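Local structure of glycerate dehydrogenase (Bacillus sp. 5mfcol3.1, 6P2I) at residues S43-A48 and S64-L69. The protein reduces acyclic imino acids with NADPH, and probably intercepts the imines that a partner oxidase releases, probably giving amino acids such as D-arginine. Sequence-based numbering, arbitrary orientation.
Sequences SSTDIA and SRLKYL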
# COMPACT_ATOMS: atom_id res chain seq x y z
N SER A 43 -18.24 38.68 -9.53
CA SER A 43 -19.18 39.60 -10.16
C SER A 43 -18.66 40.21 -11.46
O SER A 43 -19.42 40.93 -12.13
CB SER A 43 -19.55 40.72 -9.19
OG SER A 43 -20.13 40.20 -8.01
N SER A 44 -17.42 39.93 -11.84
CA SER A 44 -16.82 40.50 -13.04
C SER A 44 -16.69 39.48 -14.15
O SER A 44 -15.98 39.72 -15.14
CB SER A 44 -15.46 41.12 -12.70
OG SER A 44 -15.60 42.11 -11.69
N THR A 45 -17.36 38.34 -14.03
CA THR A 45 -17.16 37.23 -14.94
C THR A 45 -18.51 36.58 -15.23
O THR A 45 -19.48 36.74 -14.49
CB THR A 45 -16.15 36.22 -14.35
OG1 THR A 45 -15.67 35.35 -15.38
CG2 THR A 45 -16.77 35.39 -13.22
N ASP A 46 -18.56 35.84 -16.34
CA ASP A 46 -19.75 35.09 -16.68
C ASP A 46 -19.66 33.64 -16.24
O ASP A 46 -20.64 33.09 -15.71
CB ASP A 46 -19.99 35.17 -18.19
CG ASP A 46 -20.04 36.59 -18.68
OD1 ASP A 46 -20.98 37.32 -18.29
OD2 ASP A 46 -19.11 36.99 -19.42
N ILE A 47 -18.50 33.02 -16.42
CA ILE A 47 -18.18 31.71 -15.86
C ILE A 47 -17.06 31.89 -14.85
O ILE A 47 -16.10 32.63 -15.12
CB ILE A 47 -17.76 30.71 -16.96
CG1 ILE A 47 -18.87 30.55 -18.00
CG2 ILE A 47 -17.35 29.37 -16.34
CD1 ILE A 47 -18.45 29.70 -19.20
N ALA A 48 -17.18 31.26 -13.69
CA ALA A 48 -16.13 31.28 -12.69
C ALA A 48 -15.68 29.85 -12.41
O ALA A 48 -16.48 28.92 -12.48
CB ALA A 48 -16.59 31.93 -11.38
N SER A 64 -23.25 39.75 -8.78
CA SER A 64 -24.01 40.01 -10.00
C SER A 64 -23.27 39.40 -11.18
O SER A 64 -22.15 38.91 -11.05
CB SER A 64 -24.23 41.53 -10.20
OG SER A 64 -22.99 42.20 -10.39
N ARG A 65 -23.95 39.41 -12.33
CA ARG A 65 -23.43 38.98 -13.63
C ARG A 65 -23.19 37.47 -13.73
O ARG A 65 -23.61 36.85 -14.71
CB ARG A 65 -22.14 39.73 -13.98
CG ARG A 65 -21.54 39.28 -15.29
CD ARG A 65 -20.34 40.13 -15.68
NE ARG A 65 -19.68 39.63 -16.88
CZ ARG A 65 -18.63 40.21 -17.45
NH1 ARG A 65 -18.11 41.31 -16.91
NH2 ARG A 65 -18.09 39.70 -18.55
N LEU A 66 -22.52 36.89 -12.73
CA LEU A 66 -22.13 35.48 -12.77
C LEU A 66 -23.30 34.57 -13.12
O LEU A 66 -24.38 34.68 -12.53
CB LEU A 66 -21.56 35.08 -11.40
CG LEU A 66 -21.09 33.63 -11.27
CD1 LEU A 66 -19.92 33.38 -12.19
CD2 LEU A 66 -20.74 33.33 -9.82
N LYS A 67 -23.08 33.65 -14.06
CA LYS A 67 -24.11 32.69 -14.43
C LYS A 67 -23.74 31.24 -14.20
O LYS A 67 -24.64 30.41 -14.08
CB LYS A 67 -24.50 32.86 -15.91
CG LYS A 67 -25.25 34.16 -16.23
CD LYS A 67 -26.47 34.32 -15.34
CE LYS A 67 -27.51 33.26 -15.65
NZ LYS A 67 -28.64 33.26 -14.68
N TYR A 68 -22.45 30.92 -14.11
CA TYR A 68 -22.00 29.53 -14.08
C TYR A 68 -20.73 29.43 -13.25
O TYR A 68 -19.75 30.14 -13.52
CB TYR A 68 -21.76 29.01 -15.50
CG TYR A 68 -21.42 27.53 -15.61
CD1 TYR A 68 -22.00 26.57 -14.78
CD2 TYR A 68 -20.54 27.09 -16.59
CE1 TYR A 68 -21.68 25.20 -14.92
CE2 TYR A 68 -20.23 25.76 -16.74
CZ TYR A 68 -20.79 24.82 -15.91
OH TYR A 68 -20.44 23.50 -16.10
N LEU A 69 -20.76 28.56 -12.24
CA LEU A 69 -19.62 28.31 -11.36
C LEU A 69 -19.20 26.86 -11.51
O LEU A 69 -20.04 25.96 -11.43
CB LEU A 69 -19.98 28.60 -9.91
CG LEU A 69 -18.90 28.32 -8.87
CD1 LEU A 69 -17.71 29.24 -9.06
CD2 LEU A 69 -19.46 28.47 -7.46
O HOH W 1 -21.18 42.88 -12.09
O HOH W 2 -19.08 43.18 -14.67
O HOH W 3 -23.23 36.56 -17.37
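Arg-65 reaches across to Asp-46 where two neighbouring parallel strands begin, in the beta-alpha-beta unit formed by strand 47-50, helix 57-60 and strand 68-71. CB of Arg-65 packs on Ser-43 O. The Arg-65 side chain then runs extended, with CG 3.4 Å from Thr-45 O, and CD stays beside the same oxygen. Arg-65 NE donates a nearly straight bond (171°) to Asp-46 OD1, and Arg-65 NH2 donates to Asp-46 OD2 at 3.0 Å. This side-on salt bridge keeps both oxygens near the guanidinium plane, yet meets the carboxylate from above, the two planes being 52° apart. NH1 binds a water, while Ser-44 O sits over one guanidinium face. OD2 also accepts from Lys-2 N on the adjacent strand 2-5. An alanine at Asp-46 would probably leave the guanidinium without its countercharge and less firmly held, and Lys-2 N without this acceptor. Further along, Asp-46 O accepts from Lys-67 N at 3.0 Å and more weakly from Tyr-68 N. Ile-47 lies alongside Tyr-68, whose ring stacks with Tyr-297 of helix 280-298. On the other sheet face, CB of Ala-48 touches CD1 of both Leu-66 and Leu-69. Ala-48 N donates to Tyr-68 O at 2.8 Å.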